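Local coordinates for protein probable chitinase (Chromobacterium violaceum, PDB 5JH8) that probably binds chitin and hydrolyses it as a glycoside hydrolase of family 18, built on a TIM barrel, at residues 74-79 with 111-116; 161-166 with 201-206. All blocks are in the same frame, centred on the assembly; numbering follows the deposited sequence.

Contact 1 of 2, residues 74-79 with 111-116; sequences GNWSAD and DFEAVA. With HIS (histidine), chain F.
W76 lays the six-membered ring of its indole over the side chain of E113, whose CB sits 3.5 Å from the ring centroid and only 8° off the normal, a CH-pi contact. E113 runs extended beyond CG, so the overlap continues outward along the acid: its CD comes to 3.4 Å from CZ2 of W76, with the carboxylate turned just 18° from the indole plane. The rim of the same ring is met near its plane by the backbone O of D111, 3.4 Å from CZ3 of W76. A flat aromatic is thus placed over one acid and against the backbone of another. With CG anti to its backbone N (chi1 -176°), D111 brings OD1 within 2.5 Å of OE2 of E113. Its other oxygen, OD2, accepts from ND1 of the bound histidine at 2.8 Å, and Y178 holds the ligand as well. Farther from the pocket the contact shrinks to methyl groups: CB of W76 faces CB of A114, and CB of A78 meets CB of A116. CB of A78 also approaches O of A114, at 3.3 Å. One water joins O of A78 to N of A116, while ND2 of N69 hydrogen-bonds O of S77 and O of E113. D111 and E113, at the end of strand 107-111, probably match the closing DxE of the family 18 DxxDxDxE signature, consistent with a substrate-binding cleft with W76 over the glutamate.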
ATOM      1  N   GLY A  74     -16.507   9.312  -1.977  1.00 22.05           N
ATOM      2  CA  GLY A  74     -15.503   8.333  -2.298  1.00 21.19           C
ATOM      3  C   GLY A  74     -14.212   8.913  -2.821  1.00 19.79           C
ATOM      4  O   GLY A  74     -13.393   8.160  -3.356  1.00 21.00           O
ATOM      5  N   ASN A  75     -14.000  10.223  -2.683  1.00 17.30           N
ATOM      6  CA  ASN A  75     -12.806  10.885  -3.195  1.00 16.08           C
ATOM      7  C   ASN A  75     -11.805  11.173  -2.091  1.00 12.62           C
ATOM      8  O   ASN A  75     -12.180  11.548  -0.977  1.00 13.45           O
ATOM      9  CB  ASN A  75     -13.159  12.224  -3.835  1.00 18.12           C
ATOM     10  CG  ASN A  75     -13.958  12.069  -5.098  1.00 21.63           C
ATOM     11  OD1 ASN A  75     -13.701  11.173  -5.900  1.00 22.97           O
ATOM     12  ND2 ASN A  75     -14.945  12.934  -5.279  1.00 22.80           N
ATOM     13  N   TRP A  76     -10.524  11.017  -2.415  1.00 11.87           N
ATOM     14  CA  TRP A  76      -9.482  11.491  -1.520  1.00 11.06           C
ATOM     15  C   TRP A  76      -9.673  12.977  -1.273  1.00 11.94           C
ATOM     16  O   TRP A  76      -9.947  13.736  -2.204  1.00 13.99           O
ATOM     17  CB  TRP A  76      -8.101  11.253  -2.131  1.00 10.97           C
ATOM     18  CG  TRP A  76      -7.731   9.830  -2.277  1.00 12.01           C
ATOM     19  CD1 TRP A  76      -7.634   9.124  -3.437  1.00 13.48           C
ATOM     20  CD2 TRP A  76      -7.390   8.919  -1.222  1.00 11.14           C
ATOM     21  NE1 TRP A  76      -7.256   7.833  -3.171  1.00 13.63           N
ATOM     22  CE2 TRP A  76      -7.094   7.683  -1.820  1.00 11.68           C
ATOM     23  CE3 TRP A  76      -7.305   9.032   0.170  1.00 10.37           C
ATOM     24  CZ2 TRP A  76      -6.716   6.575  -1.078  1.00 11.66           C
ATOM     25  CZ3 TRP A  76      -6.909   7.916   0.904  1.00 10.34           C
ATOM     26  CH2 TRP A  76      -6.638   6.714   0.277  1.00 11.39           C
ATOM     27  N   SER A  77      -9.519  13.392  -0.017  1.00 11.54           N
ATOM     28  CA  SER A  77      -9.816  14.765   0.381  1.00 12.14           C
ATOM     29  C   SER A  77      -8.624  15.425   1.070  1.00 11.74           C
ATOM     30  O   SER A  77      -8.339  15.152   2.244  1.00 11.43           O
ATOM     31  CB  SER A  77     -11.030  14.792   1.291  1.00 13.26           C
ATOM     32  OG  SER A  77     -11.198  16.087   1.818  1.00 14.50           O
ATOM     33  N   ALA A  78      -7.973  16.342   0.356  1.00 11.67           N
ATOM     34  CA  ALA A  78      -6.950  17.164   0.985  1.00 12.23           C
ATOM     35  C   ALA A  78      -7.530  17.970   2.139  1.00 12.30           C
ATOM     36  O   ALA A  78      -6.852  18.189   3.148  1.00 12.29           O
ATOM     37  CB  ALA A  78      -6.330  18.104  -0.052  1.00 12.36           C
ATOM     38  N   ASP A  79      -8.788  18.406   2.018  1.00 12.42           N
ATOM     39  CA  ASP A  79      -9.415  19.196   3.076  1.00 13.20           C
ATOM     40  C   ASP A  79      -9.569  18.394   4.367  1.00 12.81           C
ATOM     41  O   ASP A  79      -9.348  18.927   5.460  1.00 13.57           O
ATOM     42  CB  ASP A  79     -10.774  19.723   2.614  1.00 15.26           C
ATOM     43  CG  ASP A  79     -10.662  20.855   1.601  1.00 18.03           C
ATOM     44  OD1 ASP A  79      -9.563  21.437   1.457  1.00 19.49           O
ATOM     45  OD2 ASP A  79     -11.682  21.169   0.955  1.00 20.00           O
ATOM     46  N   ASP A 111      -3.758   6.082   6.287  1.00  6.88           N
ATOM     47  CA  ASP A 111      -3.643   6.061   4.828  1.00  7.54           C
ATOM     48  C   ASP A 111      -4.241   7.369   4.337  1.00  7.41           C
ATOM     49  O   ASP A 111      -5.392   7.419   3.889  1.00  7.76           O
ATOM     50  CB  ASP A 111      -4.343   4.852   4.238  1.00  7.77           C
ATOM     51  CG  ASP A 111      -4.144   4.757   2.745  1.00  8.78           C
ATOM     52  OD1 ASP A 111      -3.343   5.544   2.197  1.00  8.76           O
ATOM     53  OD2 ASP A 111      -4.782   3.909   2.097  1.00 11.01           O
ATOM     54  N   PHE A 112      -3.481   8.450   4.494  1.00  7.57           N
ATOM     55  CA  PHE A 112      -3.908   9.770   4.035  1.00  8.32           C
ATOM     56  C   PHE A 112      -3.196  10.073   2.723  1.00  8.78           C
ATOM     57  O   PHE A 112      -1.969  10.220   2.696  1.00  9.74           O
ATOM     58  CB  PHE A 112      -3.589  10.873   5.045  1.00  9.11           C
ATOM     59  CG  PHE A 112      -4.554  10.974   6.202  1.00  9.03           C
ATOM     60  CD1 PHE A 112      -5.448   9.956   6.543  1.00  9.22           C
ATOM     61  CD2 PHE A 112      -4.523  12.107   6.974  1.00 11.74           C
ATOM     62  CE1 PHE A 112      -6.280  10.092   7.637  1.00 11.59           C
ATOM     63  CE2 PHE A 112      -5.348  12.249   8.042  1.00 13.75           C
ATOM     64  CZ  PHE A 112      -6.232  11.248   8.377  1.00 13.69           C
ATOM     65  N   GLU A 113      -3.968  10.127   1.646  1.00  8.86           N
ATOM     66  CA  GLU A 113      -3.432  10.371   0.324  1.00  9.13           C
ATOM     67  C   GLU A 113      -3.961  11.717  -0.159  1.00 10.09           C
ATOM     68  O   GLU A 113      -4.955  12.253   0.350  1.00 10.56           O
ATOM     69  CB  GLU A 113      -3.779   9.206  -0.606  1.00  9.85           C
ATOM     70  CG  GLU A 113      -3.266   7.893  -0.010  1.00 10.47           C
ATOM     71  CD  GLU A 113      -3.359   6.683  -0.911  1.00 10.07           C
ATOM     72  OE1 GLU A 113      -3.407   6.823  -2.147  1.00 11.68           O
ATOM     73  OE2 GLU A 113      -3.380   5.562  -0.351  1.00  9.13           O
ATOM     74  N   ALA A 114      -3.241  12.312  -1.109  1.00 10.97           N
ATOM     75  CA  ALA A 114      -3.554  13.651  -1.586  1.00 11.66           C
ATOM     76  C   ALA A 114      -3.389  14.695  -0.483  1.00 11.48           C
ATOM     77  O   ALA A 114      -4.038  15.751  -0.510  1.00 13.47           O
ATOM     78  CB  ALA A 114      -4.949  13.718  -2.216  1.00 12.70           C
ATOM     79  N   VAL A 115      -2.484  14.440   0.466  1.00 10.92           N
ATOM     80  CA  VAL A 115      -2.134  15.483   1.417  1.00 10.57           C
ATOM     81  C   VAL A 115      -1.562  16.659   0.641  1.00 11.53           C
ATOM     82  O   VAL A 115      -0.644  16.493  -0.175  1.00 11.84           O
ATOM     83  CB  VAL A 115      -1.158  14.952   2.478  1.00 10.98           C
ATOM     84  CG1 VAL A 115      -0.618  16.074   3.341  1.00 11.64           C
ATOM     85  CG2 VAL A 115      -1.827  13.889   3.340  1.00 11.15           C
ATOM     86  N   ALA A 116      -2.110  17.853   0.881  1.00 11.91           N
ATOM     87  CA  ALA A 116      -1.682  19.046   0.157  1.00 12.80           C
ATOM     88  C   ALA A 116      -0.249  19.409   0.518  1.00 13.01           C
ATOM     89  O   ALA A 116       0.181  19.262   1.662  1.00 12.94           O
ATOM     90  CB  ALA A 116      -2.583  20.228   0.507  1.00 12.89           C
TER
HETATM   91  N   HIS F 505      -4.988   2.641  -3.720  1.00 14.22           N
HETATM   92  CA  HIS F 505      -5.775   2.325  -2.533  1.00 14.79           C
HETATM   93  C   HIS F 505      -7.182   2.886  -2.681  1.00 17.26           C
HETATM   94  O   HIS F 505      -7.429   3.827  -3.445  1.00 18.47           O
HETATM   95  CB  HIS F 505      -5.096   2.874  -1.275  1.00 13.58           C
HETATM   96  CG  HIS F 505      -3.836   2.152  -0.902  1.00 12.04           C
HETATM   97  ND1 HIS F 505      -3.271   2.243   0.352  1.00 12.71           N
HETATM   98  CD2 HIS F 505      -3.021   1.346  -1.623  1.00 11.78           C
HETATM   99  CE1 HIS F 505      -2.178   1.504   0.396  1.00 13.16           C
HETATM  100  NE2 HIS F 505      -1.990   0.966  -0.796  1.00 11.83           N
HETATM  101  OXT HIS F 505      -8.108   2.392  -2.035  1.00 19.47           O
HETATM  102  O   HOH W   1      -3.996  18.156   2.881  1.00 12.96           O

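Contact 2 of 2, residues 161-166 with 201-206; sequences YDLRAL and DYAVER. With EDO (1,2-ethanediol), chain C.
R206, R164 and L163 carry this contact, in which the start of helix 163-169 meets the C-terminal part of the helix that begins at 193. The two arginines, of like charge, cross at about a right angle, their guanidinium planes 54° apart. R164 is bent at chi3 (-75°), which carries its guanidinium over the backbone of R206, whose CA lies toward the rim of one face; NH2 of R164 is 3.8 Å from CG of R206. At the root of the same residue, CA of R164 makes a CH...O contact with O of R206, 3.5 Å away, and a water joins the two carbonyls, O of R164 and O of R206. Two further waters lie at the guanidinium edge of R164, in its plane, and lead to O and OE2 of E205. Both helices lie on the outside of the TIM barrel, following strands 142-146 and 172-176 in turn, and the inner part of their interface is apolar: CD2 of L163 fits between CE2 of Y202, at its ring edge, and CB of A203, each 3.9 Å away. L163 and A203 also reach the barrel wall, at L173 and I175. CE1 of Y202 lies 3.1 Å above the guanidinium plane of R206, over its centre, with a water over the opposite face. NH1 of R206 donates 3.0 Å to O of Y202, on a lone pair, so the group is anchored to its own helix. Its NE donates to O1 of an ethanediol, probably from the crystallisation liquor, 2.9 Å away. The hydroxyl of Y202 is bonded to E153, and a water ties it to O of Y161 and N of L163.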
ATOM      1  N   TYR A 161       4.698  14.973   2.223  1.00 10.18           N
ATOM      2  CA  TYR A 161       5.208  13.815   2.952  1.00  9.50           C
ATOM      3  C   TYR A 161       6.690  14.011   3.274  1.00 10.22           C
ATOM      4  O   TYR A 161       7.557  13.905   2.397  1.00 10.22           O
ATOM      5  CB  TYR A 161       4.977  12.539   2.161  1.00  9.57           C
ATOM      6  CG  TYR A 161       3.518  12.323   1.848  1.00  9.64           C
ATOM      7  CD1 TYR A 161       2.686  11.688   2.759  1.00  9.17           C
ATOM      8  CD2 TYR A 161       2.962  12.795   0.676  1.00  9.64           C
ATOM      9  CE1 TYR A 161       1.351  11.492   2.505  1.00  9.09           C
ATOM     10  CE2 TYR A 161       1.620  12.633   0.406  1.00  9.54           C
ATOM     11  CZ  TYR A 161       0.809  11.970   1.314  1.00  9.11           C
ATOM     12  OH  TYR A 161      -0.527  11.826   1.012  1.00 10.17           O
ATOM     13  N   ASP A 162       6.974  14.330   4.534  1.00 10.02           N
ATOM     14  CA  ASP A 162       8.338  14.526   5.033  1.00  9.68           C
ATOM     15  C   ASP A 162       8.734  13.198   5.672  1.00  9.89           C
ATOM     16  O   ASP A 162       8.392  12.915   6.823  1.00  9.42           O
ATOM     17  CB  ASP A 162       8.315  15.656   6.051  1.00 10.72           C
ATOM     18  CG  ASP A 162       9.669  15.943   6.677  1.00 11.56           C
ATOM     19  OD1 ASP A 162      10.606  15.111   6.592  1.00 12.31           O
ATOM     20  OD2 ASP A 162       9.790  17.041   7.262  1.00 13.01           O
ATOM     21  N   LEU A 163       9.406  12.336   4.905  1.00 10.37           N
ATOM     22  CA  LEU A 163       9.674  10.984   5.398  1.00 10.94           C
ATOM     23  C   LEU A 163      10.509  11.007   6.667  1.00 10.46           C
ATOM     24  O   LEU A 163      10.299  10.192   7.574  1.00 10.31           O
ATOM     25  CB  LEU A 163      10.376  10.131   4.344  1.00 11.18           C
ATOM     26  CG  LEU A 163       9.464   9.345   3.401  1.00 13.86           C
ATOM     27  CD1 LEU A 163       8.601  10.225   2.547  1.00 15.86           C
ATOM     28  CD2 LEU A 163      10.285   8.416   2.536  1.00 14.14           C
ATOM     29  N   ARG A 164      11.501  11.893   6.733  1.00 10.28           N
ATOM     30  CA  ARG A 164      12.315  11.969   7.942  1.00 11.17           C
ATOM     31  C   ARG A 164      11.448  12.196   9.180  1.00 11.81           C
ATOM     32  O   ARG A 164      11.586  11.493  10.192  1.00 12.17           O
ATOM     33  CB  ARG A 164      13.373  13.061   7.798  1.00 13.40           C
ATOM     34  CG  ARG A 164      14.470  13.018   8.846  1.00 15.96           C
ATOM     35  CD  ARG A 164      15.575  14.050   8.573  1.00 18.51           C
ATOM     36  NE  ARG A 164      16.469  13.674   7.474  1.00 20.29           N
ATOM     37  CZ  ARG A 164      17.553  12.915   7.608  1.00 21.67           C
ATOM     38  NH1 ARG A 164      17.914  12.450   8.801  1.00 22.07           N
ATOM     39  NH2 ARG A 164      18.284  12.622   6.545  1.00 22.29           N
ATOM     40  N   ALA A 165      10.527  13.159   9.110  1.00 11.28           N
ATOM     41  CA  ALA A 165       9.677  13.464  10.261  1.00 10.57           C
ATOM     42  C   ALA A 165       8.688  12.330  10.526  1.00 10.20           C
ATOM     43  O   ALA A 165       8.479  11.914  11.676  1.00 11.54           O
ATOM     44  CB  ALA A 165       8.932  14.783  10.048  1.00 12.05           C
ATOM     45  N   LEU A 166       8.060  11.819   9.472  1.00 10.36           N
ATOM     46  CA  LEU A 166       7.048  10.791   9.648  1.00  9.42           C
ATOM     47  C   LEU A 166       7.671   9.522  10.209  1.00  9.33           C
ATOM     48  O   LEU A 166       7.097   8.864  11.083  1.00 10.02           O
ATOM     49  CB  LEU A 166       6.374  10.506   8.302  1.00  9.55           C
ATOM     50  CG  LEU A 166       5.575  11.665   7.671  1.00  9.48           C
ATOM     51  CD1 LEU A 166       5.154  11.371   6.229  1.00  9.65           C
ATOM     52  CD2 LEU A 166       4.349  11.980   8.514  1.00  9.74           C
ATOM     53  N   ASP A 201      16.280   3.724  -1.405  1.00  9.85           N
ATOM     54  CA  ASP A 201      17.509   4.434  -1.050  1.00 10.21           C
ATOM     55  C   ASP A 201      17.159   5.749  -0.370  1.00  9.95           C
ATOM     56  O   ASP A 201      17.761   6.138   0.637  1.00 11.28           O
ATOM     57  CB  ASP A 201      18.313   4.762  -2.316  1.00 11.95           C
ATOM     58  CG  ASP A 201      18.973   3.564  -2.968  1.00 13.95           C
ATOM     59  OD1 ASP A 201      18.977   2.476  -2.393  1.00 14.17           O
ATOM     60  OD2 ASP A 201      19.543   3.747  -4.064  1.00 14.99           O
ATOM     61  N   TYR A 202      16.213   6.478  -0.955  1.00  9.90           N
ATOM     62  CA  TYR A 202      15.786   7.757  -0.415  1.00 10.55           C
ATOM     63  C   TYR A 202      15.201   7.576   0.979  1.00  9.31           C
ATOM     64  O   TYR A 202      15.519   8.325   1.909  1.00  9.90           O
ATOM     65  CB  TYR A 202      14.761   8.364  -1.383  1.00 10.26           C
ATOM     66  CG  TYR A 202      14.108   9.648  -0.928  1.00 10.44           C
ATOM     67  CD1 TYR A 202      14.701  10.870  -1.157  1.00 11.07           C
ATOM     68  CD2 TYR A 202      12.887   9.631  -0.273  1.00 10.07           C
ATOM     69  CE1 TYR A 202      14.105  12.029  -0.729  1.00 11.20           C
ATOM     70  CE2 TYR A 202      12.282  10.789   0.168  1.00 10.36           C
ATOM     71  CZ  TYR A 202      12.890  11.983  -0.078  1.00 11.39           C
ATOM     72  OH  TYR A 202      12.283  13.132   0.370  1.00 11.36           O
ATOM     73  N   ALA A 203      14.337   6.567   1.139  1.00  8.88           N
ATOM     74  CA  ALA A 203      13.660   6.337   2.412  1.00  9.14           C
ATOM     75  C   ALA A 203      14.640   5.957   3.515  1.00  8.82           C
ATOM     76  O   ALA A 203      14.550   6.499   4.619  1.00  9.51           O
ATOM     77  CB  ALA A 203      12.585   5.267   2.249  1.00  9.56           C
ATOM     78  N   VAL A 204      15.565   5.022   3.247  1.00  9.12           N
ATOM     79  CA  VAL A 204      16.421   4.505   4.321  1.00  9.30           C
ATOM     80  C   VAL A 204      17.516   5.488   4.703  1.00  9.48           C
ATOM     81  O   VAL A 204      18.093   5.378   5.793  1.00  9.89           O
ATOM     82  CB  VAL A 204      16.988   3.097   4.059  1.00 11.12           C
ATOM     83  CG1 VAL A 204      15.877   2.099   3.754  1.00 11.79           C
ATOM     84  CG2 VAL A 204      18.009   3.109   2.949  1.00 11.35           C
ATOM     85  N   GLU A 205      17.817   6.460   3.849  1.00  9.38           N
ATOM     86  CA  GLU A 205      18.689   7.537   4.278  1.00 10.54           C
ATOM     87  C   GLU A 205      18.011   8.398   5.336  1.00 10.34           C
ATOM     88  O   GLU A 205      18.682   8.962   6.211  1.00 11.39           O
ATOM     89  CB  GLU A 205      19.064   8.398   3.072  1.00 12.33           C
ATOM     90  CG  GLU A 205      19.973   9.562   3.422  1.00 15.67           C
ATOM     91  CD  GLU A 205      20.431  10.327   2.190  1.00 19.88           C
ATOM     92  OE1 GLU A 205      20.763   9.686   1.177  1.00 21.46           O
ATOM     93  OE2 GLU A 205      20.468  11.578   2.226  1.00 22.19           O
ATOM     94  N   ARG A 206      16.682   8.503   5.273  1.00  9.68           N
ATOM     95  CA  ARG A 206      15.909   9.428   6.081  1.00  9.74           C
ATOM     96  C   ARG A 206      15.211   8.779   7.259  1.00  9.51           C
ATOM     97  O   ARG A 206      14.836   9.492   8.204  1.00 10.22           O
ATOM     98  CB  ARG A 206      14.879  10.126   5.185  1.00 10.62           C
ATOM     99  CG  ARG A 206      15.539  11.169   4.288  1.00 11.48           C
ATOM    100  CD  ARG A 206      14.742  11.521   3.048  1.00 12.14           C
ATOM    101  NE  ARG A 206      15.480  12.469   2.216  1.00 12.53           N
ATOM    102  CZ  ARG A 206      16.467  12.142   1.391  1.00 12.86           C
ATOM    103  NH1 ARG A 206      16.855  10.884   1.256  1.00 12.53           N
ATOM    104  NH2 ARG A 206      17.069  13.096   0.687  1.00 14.58           N
TER
HETATM  105  C1  EDO C 502      14.784  16.547   2.395  1.00 29.61           C
HETATM  106  O1  EDO C 502      15.149  15.326   1.737  1.00 29.00           O
HETATM  107  C2  EDO C 502      14.569  16.292   3.881  1.00 30.13           C
HETATM  108  O2  EDO C 502      14.589  14.885   4.136  1.00 30.36           O
HETATM  109  O   HOH W   2      10.411  13.483   2.397  1.00 11.44           O
HETATM  110  O   HOH W   3      13.302   9.400  10.490  1.00 16.81           O
HETATM  111  O   HOH W   4      20.715  10.702   6.632  1.00 19.58           O
HETATM  112  O   HOH W   5      19.008  13.410   3.690  1.00 33.54           O

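In the fold
Contact 1 closes before contact 2 opens, so the two lie in series along the chain, their centres about 20 Å apart and both within the family 18 range. They occupy different parts of one barrel: 74-79 and 111-116 lie by the bound histidine, just beyond strands 63-68 and 107-111, whereas 161-166 and 201-206 lie at outer helices. Y161 bridges them. Its hydroxyl probably hydrogen-bonds O of F112 at 2.7 Å, and its ring leans on strand 142-146. The segment that carries D111 and E113 is therefore tied to the approach to helix 163-169, an example of pocket and outer shell being linked, here by the side chain of Y161.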